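Local structure of VirX1 (Cyanophage Syn10, 6QGM) at residues 254-259 against 312-317; 279-284 against 290-295; 308-313 against 321-326. The protein iodinates diverse substrates as a viral halogenase, probably using a flavin cofactor like other members of the tryptophan halogenase family. All coordinates share one frame; numbering follows the deposited sequence.

Contact 1 of 3, residues 254-259 against 312-317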
loop_
_atom_site.group_PDB
_atom_site.type_symbol
_atom_site.label_atom_id
_atom_site.label_comp_id
_atom_site.label_asym_id
_atom_site.label_seq_id
_atom_site.Cartn_x
_atom_site.Cartn_y
_atom_site.Cartn_z
ATOM N N MET B 254 -5.034 32.319 -23.171
ATOM C CA MET B 254 -5.516 33.701 -23.401
ATOM C C MET B 254 -6.818 33.850 -22.601
ATOM O O MET B 254 -7.492 32.830 -22.363
ATOM C CB MET B 254 -5.723 33.984 -24.898
ATOM C CG MET B 254 -6.594 32.968 -25.602
ATOM S SD MET B 254 -6.652 33.188 -27.365
ATOM C CE MET B 254 -5.004 32.666 -27.829
ATOM N N ALA B 255 -7.115 35.062 -22.129
ATOM C CA ALA B 255 -8.254 35.362 -21.232
ATOM C C ALA B 255 -8.864 36.699 -21.643
ATOM O O ALA B 255 -8.161 37.520 -22.273
ATOM C CB ALA B 255 -7.798 35.358 -19.797
ATOM N N THR B 256 -10.145 36.878 -21.339
ATOM C CA THR B 256 -10.925 38.074 -21.725
ATOM C C THR B 256 -12.108 38.254 -20.769
ATOM O O THR B 256 -12.397 37.340 -19.948
ATOM C CB THR B 256 -11.335 37.983 -23.205
ATOM O OG1 THR B 256 -11.827 39.254 -23.624
ATOM C CG2 THR B 256 -12.370 36.910 -23.490
ATOM N N ARG B 257 -12.754 39.409 -20.891
ATOM C CA ARG B 257 -13.989 39.792 -20.173
ATOM C C ARG B 257 -15.060 39.963 -21.247
ATOM O O ARG B 257 -14.771 40.660 -22.206
ATOM C CB ARG B 257 -13.736 41.067 -19.368
ATOM C CG ARG B 257 -12.963 40.866 -18.077
ATOM C CD ARG B 257 -12.512 42.185 -17.495
ATOM N NE ARG B 257 -11.303 41.978 -16.700
ATOM C CZ ARG B 257 -10.879 42.769 -15.720
ATOM N NH1 ARG B 257 -11.572 43.845 -15.370
ATOM N NH2 ARG B 257 -9.757 42.463 -15.079
ATOM N N ILE B 258 -16.229 39.342 -21.105
ATOM C CA ILE B 258 -17.383 39.606 -22.002
ATOM C C ILE B 258 -18.525 40.198 -21.181
ATOM O O ILE B 258 -18.806 39.746 -20.067
ATOM C CB ILE B 258 -17.804 38.384 -22.846
ATOM C CG1 ILE B 258 -18.145 37.135 -22.034
ATOM C CG2 ILE B 258 -16.791 38.112 -23.951
ATOM C CD1 ILE B 258 -18.758 36.053 -22.887
ATOM N N PRO B 259 -19.232 41.221 -21.725
ATOM C CA PRO B 259 -20.449 41.731 -21.104
ATOM C C PRO B 259 -21.589 40.702 -21.192
ATOM O O PRO B 259 -21.581 39.896 -22.101
ATOM C CB PRO B 259 -20.743 42.997 -21.925
ATOM C CG PRO B 259 -20.182 42.701 -23.289
ATOM C CD PRO B 259 -18.943 41.885 -23.004
ATOM N N GLU B 312 -14.210 33.168 -32.625
ATOM C CA GLU B 312 -15.275 32.435 -33.363
ATOM C C GLU B 312 -16.199 31.785 -32.333
ATOM O O GLU B 312 -17.422 31.961 -32.442
ATOM C CB GLU B 312 -14.685 31.405 -34.341
ATOM C CG GLU B 312 -14.268 31.990 -35.693
ATOM C CD GLU B 312 -13.738 31.004 -36.735
ATOM O OE1 GLU B 312 -13.055 30.013 -36.352
ATOM O OE2 GLU B 312 -14.010 31.222 -37.935
ATOM N N HIS B 313 -15.625 31.090 -31.352
ATOM C CA HIS B 313 -16.356 30.365 -30.285
ATOM C C HIS B 313 -17.216 31.334 -29.477
ATOM O O HIS B 313 -18.299 30.914 -29.057
ATOM C CB HIS B 313 -15.396 29.606 -29.373
ATOM C CG HIS B 313 -16.058 29.067 -28.150
ATOM N ND1 HIS B 313 -16.876 27.953 -28.179
ATOM C CD2 HIS B 313 -16.050 29.503 -26.874
ATOM C CE1 HIS B 313 -17.347 27.738 -26.976
ATOM N NE2 HIS B 313 -16.852 28.666 -26.152
ATOM N N LEU B 314 -16.762 32.570 -29.254
ATOM C CA LEU B 314 -17.467 33.539 -28.372
ATOM C C LEU B 314 -18.630 34.198 -29.121
ATOM O O LEU B 314 -19.409 34.875 -28.450
ATOM C CB LEU B 314 -16.469 34.581 -27.856
ATOM C CG LEU B 314 -15.433 34.075 -26.855
ATOM C CD1 LEU B 314 -14.465 35.183 -26.459
ATOM C CD2 LEU B 314 -16.096 33.485 -25.622
ATOM N N GLY B 315 -18.742 34.019 -30.442
ATOM C CA GLY B 315 -19.751 34.701 -31.282
ATOM C C GLY B 315 -19.537 36.206 -31.336
ATOM O O GLY B 315 -18.387 36.616 -31.243
ATOM N N GLU B 316 -20.607 36.999 -31.456
ATOM C CA GLU B 316 -20.547 38.473 -31.690
ATOM C C GLU B 316 -19.607 39.139 -30.675
ATOM O O GLU B 316 -18.843 40.031 -31.098
ATOM C CB GLU B 316 -21.946 39.096 -31.635
ATOM C CG GLU B 316 -22.872 38.562 -32.716
ATOM C CD GLU B 316 -23.330 39.564 -33.762
ATOM O OE1 GLU B 316 -22.630 40.586 -33.964
ATOM O OE2 GLU B 316 -24.415 39.325 -34.371
ATOM N N ARG B 317 -19.638 38.705 -29.407
ATOM C CA ARG B 317 -18.819 39.285 -28.303
ATOM C C ARG B 317 -17.337 38.914 -28.472
ATOM O O ARG B 317 -16.499 39.500 -27.786
ATOM C CB ARG B 317 -19.352 38.819 -26.947
ATOM C CG ARG B 317 -20.808 39.203 -26.743
ATOM C CD ARG B 317 -21.317 38.900 -25.354
ATOM N NE ARG B 317 -21.834 37.545 -25.255
ATOM C CZ ARG B 317 -22.427 37.030 -24.176
ATOM N NH1 ARG B 317 -22.589 37.750 -23.074
ATOM N NH2 ARG B 317 -22.856 35.781 -24.199
#

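Contact 2 of 3, residues 279-284 against 290-295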
loop_
_atom_site.group_PDB
_atom_site.type_symbol
_atom_site.label_atom_id
_atom_site.label_comp_id
_atom_site.label_asym_id
_atom_site.label_seq_id
_atom_site.Cartn_x
_atom_site.Cartn_y
_atom_site.Cartn_z
ATOM N N GLY B 279 -7.621 22.474 -26.992
ATOM C CA GLY B 279 -7.731 22.693 -25.535
ATOM C C GLY B 279 -9.174 22.847 -25.106
ATOM O O GLY B 279 -10.022 22.052 -25.568
ATOM N N TRP B 280 -9.457 23.828 -24.255
ATOM C CA TRP B 280 -10.814 24.057 -23.686
ATOM C C TRP B 280 -10.935 25.523 -23.237
ATOM O O TRP B 280 -9.903 26.141 -22.931
ATOM C CB TRP B 280 -11.091 23.055 -22.553
ATOM C CG TRP B 280 -10.251 23.322 -21.359
ATOM C CD1 TRP B 280 -8.951 22.964 -21.179
ATOM C CD2 TRP B 280 -10.622 24.077 -20.199
ATOM N NE1 TRP B 280 -8.493 23.426 -19.980
ATOM C CE2 TRP B 280 -9.491 24.121 -19.359
ATOM C CE3 TRP B 280 -11.796 24.703 -19.775
ATOM C CZ2 TRP B 280 -9.510 24.770 -18.129
ATOM C CZ3 TRP B 280 -11.816 25.328 -18.544
ATOM C CH2 TRP B 280 -10.685 25.370 -17.744
ATOM N N VAL B 281 -12.156 26.054 -23.249
ATOM C CA VAL B 281 -12.489 27.445 -22.837
ATOM C C VAL B 281 -13.293 27.386 -21.534
ATOM O O VAL B 281 -14.246 26.581 -21.463
ATOM C CB VAL B 281 -13.242 28.181 -23.963
ATOM C CG1 VAL B 281 -13.987 29.413 -23.487
ATOM C CG2 VAL B 281 -12.293 28.529 -25.080
ATOM N N TRP B 282 -12.886 28.168 -20.530
ATOM C CA TRP B 282 -13.625 28.328 -19.247
ATOM C C TRP B 282 -14.615 29.488 -19.380
ATOM O O TRP B 282 -14.315 30.434 -20.135
ATOM C CB TRP B 282 -12.680 28.516 -18.049
ATOM C CG TRP B 282 -11.966 29.831 -17.973
ATOM C CD1 TRP B 282 -12.484 31.023 -17.554
ATOM C CD2 TRP B 282 -10.579 30.069 -18.260
ATOM N NE1 TRP B 282 -11.523 31.994 -17.597
ATOM C CE2 TRP B 282 -10.339 31.438 -18.013
ATOM C CE3 TRP B 282 -9.522 29.268 -18.708
ATOM C CZ2 TRP B 282 -9.086 32.022 -18.206
ATOM C CZ3 TRP B 282 -8.281 29.845 -18.894
ATOM C CH2 TRP B 282 -8.071 31.204 -18.654
ATOM N N ASN B 283 -15.760 29.359 -18.709
ATOM C CA ASN B 283 -16.811 30.397 -18.571
ATOM C C ASN B 283 -17.058 30.596 -17.068
ATOM O O ASN B 283 -17.495 29.644 -16.405
ATOM C CB ASN B 283 -18.067 30.019 -19.358
ATOM C CG ASN B 283 -19.044 31.161 -19.473
ATOM O OD1 ASN B 283 -19.118 31.798 -20.522
ATOM N ND2 ASN B 283 -19.750 31.463 -18.387
ATOM N N ILE B 284 -16.736 31.776 -16.548
ATOM C CA ILE B 284 -16.878 32.123 -15.106
ATOM C C ILE B 284 -17.825 33.313 -14.986
ATOM O O ILE B 284 -17.436 34.442 -15.244
ATOM C CB ILE B 284 -15.491 32.369 -14.485
ATOM C CG1 ILE B 284 -14.688 31.071 -14.467
ATOM C CG2 ILE B 284 -15.611 32.961 -13.093
ATOM C CD1 ILE B 284 -13.240 31.263 -14.108
ATOM N N ILE B 290 -18.992 38.137 -17.619
ATOM C CA ILE B 290 -18.464 36.750 -17.768
ATOM C C ILE B 290 -16.951 36.841 -17.986
ATOM O O ILE B 290 -16.547 37.583 -18.898
ATOM C CB ILE B 290 -19.149 36.022 -18.939
ATOM C CG1 ILE B 290 -20.673 36.014 -18.807
ATOM C CG2 ILE B 290 -18.594 34.611 -19.111
ATOM C CD1 ILE B 290 -21.381 35.650 -20.094
ATOM N N GLY B 291 -16.159 36.140 -17.178
ATOM C CA GLY B 291 -14.729 35.888 -17.438
ATOM C C GLY B 291 -14.559 34.609 -18.240
ATOM O O GLY B 291 -15.202 33.607 -17.863
ATOM N N THR B 292 -13.755 34.633 -19.307
ATOM C CA THR B 292 -13.590 33.498 -20.261
ATOM C C THR B 292 -12.164 33.461 -20.821
ATOM O O THR B 292 -11.611 34.540 -21.084
ATOM C CB THR B 292 -14.577 33.623 -21.426
ATOM O OG1 THR B 292 -15.855 34.005 -20.925
ATOM C CG2 THR B 292 -14.692 32.361 -22.246
ATOM N N GLY B 293 -11.598 32.265 -21.007
ATOM C CA GLY B 293 -10.254 32.068 -21.594
ATOM C C GLY B 293 -10.105 30.716 -22.281
ATOM O O GLY B 293 -10.870 29.801 -21.948
ATOM N N TYR B 294 -9.162 30.620 -23.224
ATOM C CA TYR B 294 -8.751 29.387 -23.932
ATOM C C TYR B 294 -7.456 28.893 -23.282
ATOM O O TYR B 294 -6.488 29.672 -23.269
ATOM C CB TYR B 294 -8.551 29.706 -25.419
ATOM C CG TYR B 294 -8.497 28.543 -26.388
ATOM C CD1 TYR B 294 -8.517 27.214 -25.966
ATOM C CD2 TYR B 294 -8.378 28.776 -27.741
ATOM C CE1 TYR B 294 -8.446 26.167 -26.869
ATOM C CE2 TYR B 294 -8.317 27.738 -28.658
ATOM C CZ TYR B 294 -8.357 26.432 -28.221
ATOM O OH TYR B 294 -8.312 25.415 -29.117
ATOM N N CYS B 295 -7.450 27.679 -22.718
ATOM C CA CYS B 295 -6.218 26.897 -22.425
ATOM C C CYS B 295 -5.919 26.019 -23.635
ATOM O O CYS B 295 -6.803 25.216 -23.976
ATOM C CB CYS B 295 -6.383 25.980 -21.224
ATOM S SG CYS B 295 -6.334 26.882 -19.665
#

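Contact 3 of 3, residues 308-313 against 321-326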
loop_
_atom_site.group_PDB
_atom_site.type_symbol
_atom_site.label_atom_id
_atom_site.label_comp_id
_atom_site.label_asym_id
_atom_site.label_seq_id
_atom_site.Cartn_x
_atom_site.Cartn_y
_atom_site.Cartn_z
ATOM N N ALA B 308 -8.247 33.137 -33.165
ATOM C CA ALA B 308 -9.304 33.127 -34.198
ATOM C C ALA B 308 -10.379 32.110 -33.775
ATOM O O ALA B 308 -11.575 32.454 -33.787
ATOM C CB ALA B 308 -8.691 32.837 -35.548
ATOM N N GLU B 309 -9.949 30.903 -33.402
ATOM C CA GLU B 309 -10.776 29.852 -32.739
ATOM C C GLU B 309 -11.616 30.468 -31.614
ATOM O O GLU B 309 -12.851 30.301 -31.644
ATOM C CB GLU B 309 -9.875 28.791 -32.110
ATOM C CG GLU B 309 -9.822 27.473 -32.848
ATOM C CD GLU B 309 -9.133 26.409 -32.008
ATOM O OE1 GLU B 309 -9.840 25.805 -31.143
ATOM O OE2 GLU B 309 -7.879 26.229 -32.176
ATOM N N PHE B 310 -10.959 31.141 -30.663
ATOM C CA PHE B 310 -11.548 31.648 -29.393
ATOM C C PHE B 310 -12.631 32.689 -29.686
ATOM O O PHE B 310 -13.739 32.577 -29.136
ATOM C CB PHE B 310 -10.451 32.193 -28.476
ATOM C CG PHE B 310 -10.922 32.598 -27.096
ATOM C CD1 PHE B 310 -11.817 31.817 -26.378
ATOM C CD2 PHE B 310 -10.433 33.748 -26.497
ATOM C CE1 PHE B 310 -12.233 32.198 -25.112
ATOM C CE2 PHE B 310 -10.850 34.130 -25.230
ATOM C CZ PHE B 310 -11.743 33.351 -24.534
ATOM N N ARG B 311 -12.307 33.659 -30.546
ATOM C CA ARG B 311 -13.236 34.739 -30.995
ATOM C C ARG B 311 -14.443 34.113 -31.706
ATOM O O ARG B 311 -15.567 34.508 -31.374
ATOM C CB ARG B 311 -12.518 35.743 -31.901
ATOM C CG ARG B 311 -11.513 36.608 -31.169
ATOM C CD ARG B 311 -10.860 37.644 -32.043
ATOM N NE ARG B 311 -9.798 38.307 -31.301
ATOM C CZ ARG B 311 -9.987 39.297 -30.427
ATOM N NH1 ARG B 311 -11.204 39.759 -30.172
ATOM N NH2 ARG B 311 -8.948 39.822 -29.808
ATOM N N GLU B 312 -14.210 33.168 -32.625
ATOM C CA GLU B 312 -15.275 32.435 -33.363
ATOM C C GLU B 312 -16.199 31.785 -32.333
ATOM O O GLU B 312 -17.422 31.961 -32.442
ATOM C CB GLU B 312 -14.685 31.405 -34.341
ATOM C CG GLU B 312 -14.268 31.990 -35.693
ATOM C CD GLU B 312 -13.738 31.004 -36.735
ATOM O OE1 GLU B 312 -13.055 30.013 -36.352
ATOM O OE2 GLU B 312 -14.010 31.222 -37.935
ATOM N N HIS B 313 -15.625 31.090 -31.352
ATOM C CA HIS B 313 -16.356 30.365 -30.285
ATOM C C HIS B 313 -17.216 31.334 -29.477
ATOM O O HIS B 313 -18.299 30.914 -29.057
ATOM C CB HIS B 313 -15.396 29.606 -29.373
ATOM C CG HIS B 313 -16.058 29.067 -28.150
ATOM N ND1 HIS B 313 -16.876 27.953 -28.179
ATOM C CD2 HIS B 313 -16.050 29.503 -26.874
ATOM C CE1 HIS B 313 -17.347 27.738 -26.976
ATOM N NE2 HIS B 313 -16.852 28.666 -26.152
ATOM N N ALA B 321 -13.770 41.812 -28.068
ATOM C CA ALA B 321 -13.186 41.328 -26.793
ATOM C C ALA B 321 -11.695 41.656 -26.753
ATOM O O ALA B 321 -10.983 41.291 -27.695
ATOM C CB ALA B 321 -13.411 39.843 -26.633
ATOM N N LYS B 322 -11.239 42.329 -25.696
ATOM C CA LYS B 322 -9.799 42.540 -25.404
ATOM C C LYS B 322 -9.240 41.245 -24.794
ATOM O O LYS B 322 -9.737 40.843 -23.735
ATOM C CB LYS B 322 -9.665 43.751 -24.482
ATOM C CG LYS B 322 -8.266 44.278 -24.242
ATOM C CD LYS B 322 -8.328 45.576 -23.459
ATOM C CE LYS B 322 -6.977 46.235 -23.220
ATOM N NZ LYS B 322 -6.874 46.850 -21.869
ATOM N N ILE B 323 -8.255 40.631 -25.453
ATOM C CA ILE B 323 -7.673 39.299 -25.103
ATOM C C ILE B 323 -6.242 39.504 -24.600
ATOM O O ILE B 323 -5.444 40.176 -25.308
ATOM C CB ILE B 323 -7.720 38.332 -26.305
ATOM C CG1 ILE B 323 -9.164 38.098 -26.762
ATOM C CG2 ILE B 323 -6.996 37.028 -26.004
ATOM C CD1 ILE B 323 -9.312 37.078 -27.851
ATOM N N PHE B 324 -5.954 38.950 -23.411
ATOM C CA PHE B 324 -4.637 39.001 -22.738
ATOM C C PHE B 324 -4.029 37.595 -22.739
ATOM O O PHE B 324 -4.630 36.714 -22.110
ATOM C CB PHE B 324 -4.805 39.617 -21.343
ATOM C CG PHE B 324 -5.108 41.101 -21.363
ATOM C CD1 PHE B 324 -4.255 42.005 -22.006
ATOM C CD2 PHE B 324 -6.314 41.591 -20.875
ATOM C CE1 PHE B 324 -4.556 43.356 -22.068
ATOM C CE2 PHE B 324 -6.617 42.940 -20.940
ATOM C CZ PHE B 324 -5.733 43.817 -21.525
ATOM N N HIS B 325 -2.865 37.423 -23.367
ATOM C CA HIS B 325 -2.095 36.155 -23.438
ATOM C C HIS B 325 -1.237 36.000 -22.189
ATOM O O HIS B 325 -0.529 36.931 -21.831
ATOM C CB HIS B 325 -1.231 36.111 -24.703
ATOM C CG HIS B 325 -2.069 36.107 -25.926
ATOM N ND1 HIS B 325 -2.576 37.266 -26.456
ATOM C CD2 HIS B 325 -2.558 35.097 -26.680
ATOM C CE1 HIS B 325 -3.339 36.984 -27.481
ATOM N NE2 HIS B 325 -3.330 35.666 -27.661
ATOM N N ILE B 326 -1.321 34.833 -21.568
ATOM C CA ILE B 326 -0.550 34.483 -20.351
ATOM C C ILE B 326 0.329 33.287 -20.704
ATOM O O ILE B 326 -0.137 32.337 -21.404
ATOM C CB ILE B 326 -1.464 34.195 -19.153
ATOM C CG1 ILE B 326 -2.677 35.127 -19.099
ATOM C CG2 ILE B 326 -0.640 34.276 -17.880
ATOM C CD1 ILE B 326 -3.953 34.452 -18.605
#

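Contact 1 of 3, residues 254-259 against 312-317
In the helix-on-sheet layer of this halogenase, Thr256 and Ile258 of strand 252-258, with the adjoining Pro259, meet Leu314 and Arg317 from helix 303-314 and the turn that follows it. Thr256 and Leu314 reach for each other tip to tip, the methyl CG2 of Thr256 lying 4.0 Å from CD1 of Leu314. The hydroxyl of Thr256 is engaged elsewhere, on the carbonyl of Lys322, which leaves the methyl branch to do the packing here. Gly315, with its positive phi of 65°, takes the chain out of the helix, and two residues later Arg317 comes back to the strand.

Ile258 crosses Arg317 at about a right angle and touches it at two levels. Its CG2 branch meets CB of Arg317 at 4.0 Å. With chi1 at 56°, CG1 sits between the backbone N and the carbonyl carbon, and this carries CD1 over the centre of one guanidinium face, 4.0 Å above the plane. The arginine chain bends at CG-CD (chi3 -88°), turning its flat end toward Pro259. There NH1 donates to O of Pro259 at 2.6 Å, close to the guanidinium plane and in the plane of the carbonyl. NH2 of the same group forms a salt bridge with Glu266, so the cation is shared between a main-chain oxygen and a carboxylate. This is a helix C-terminal turn packed on the end of an interior strand of a mixed sheet, in an alpha/beta layer.

Contact 2 of 3, residues 279-284 against 290-295
Trp282 lays its indole across the backbone of Gly293, its hydrogen-bonded partner in the antiparallel hairpin of strands 279-285 and 290-296. From CB, chi1 of 71° places CG between the backbone N and the carbonyl carbon, and the ring swings over the neighbouring strand. Along the five-membered ring, CD1 looks toward O of Gly291 at 3.8 Å, while NE1 passes above the peptide joining Thr292 to Gly293, with C of Thr292 3.6 Å away. NE1 and the N of Gly293 are both donors and form no bond. CE2 and CZ2 continue over Gly293, whose CA lies 3.6 Å from the centroid of the six-membered ring and only 12° off its normal, a CH-pi contact. Gly293 has no side chain, and that lets the ring lie so close over its CA. At the far rim CZ3 meets SG of Cys295, which stands at the ring edge, 3.6 Å away. The same sulfur makes an oblique sulfur-aromatic contact with Trp280, whose NE1 is hydrogen-bonded to Glu352.

The main chains pair at Trp280-Cys295, Trp282-Gly293 and Ile284-Gly291. The end pairs bond both ways; Ile284 N to Gly291 O is 2.7 Å. In the middle pair Trp282 N to Gly293 O is sound at 3.0 Å, but the return bond, Gly293 N to Trp282 O, is weak and its geometry doubtful. On the opposite face Val281 packs through CG2 on CB of Tyr294 at 3.9 Å, and the Tyr294 hydroxyl takes the main-chain N-H of Asn278. This is an antiparallel hairpin inside a mixed sheet, flanked by strands 270-275 and 252-258, with Phe310 of helix 303-314 packed on the Val281 and Thr292 face.

Contact 3 of 3, residues 308-313 against 321-326
Arg311, on helix 303-314, reaches across to Ala321 and Ile323 in the run leading into strand 324-327; it makes the polar bonds and shares the apolar contact with Phe310.

The polar part centres on the carbonyl of Ala321. NH1 of Arg311 donates to Ala321 O at 2.9 Å with an N-H...O angle of 150°, arriving in the carbonyl plane on a lone pair. A second, weak bond runs from NH2 of Arg311 to the same Ala321 O at 3.3 Å, so one oxygen is held by both terminal nitrogens. NH1 also bonds the carbonyl of Gly318, and NH2 forms a salt bridge with Glu307 one turn back on the helix. Together these partners fix how the guanidinium is rotated, and the nearby carboxylate would be expected to offset its charge.

The apolar part is built mainly round the CD1 methyl of Ile323. The arginine chain runs extended from CG to NE and then turns at its end (chi4 -81°), which presents a guanidinium face to Ile323. CD1 of Ile323 lies 3.3 Å above that plane, offset toward the rim, and is also 4.0 Å from CG of Arg311. The same CD1 touches Phe310, lying 3.8 Å from its CD2 as the two side chains slide past each other in opposite directions. Phe310 is thrown outward from the helix, CG anti to the backbone N (chi1 -174°), and its ring goes on to Thr256 and Val281 on the sheet. Ile323 also leans on Met254.

Strand 290-296, helix 303-314 and strand 324-327 form a beta-alpha-beta crossover split by strand 252-258, and this contact joins its helix to the approach to its second strand.

Overall arrangement
All three contacts share one mixed sheet and the helix 303-314 packed on it. The centres of contacts 1 and 2 lie about 9 Å apart, those of contacts 1 and 3 about 6 Å, and those of contacts 2 and 3 about 10 Å. Across the sheet the strands run 279-285, 290-296, 252-258, 324-327, so contact 2 sits innermost and contact 3 lies at the approach to 324-327, one of the two outermost strands. Along the chain, 254-259 comes first, then the hairpin, then helix 303-314, and last the 321-326 run returning to the sheet. Main-chain bonds such as Thr256-Thr292 and Ala255-Phe324 join the strands, and side-chain packing centred on Phe310 fixes the helix on them.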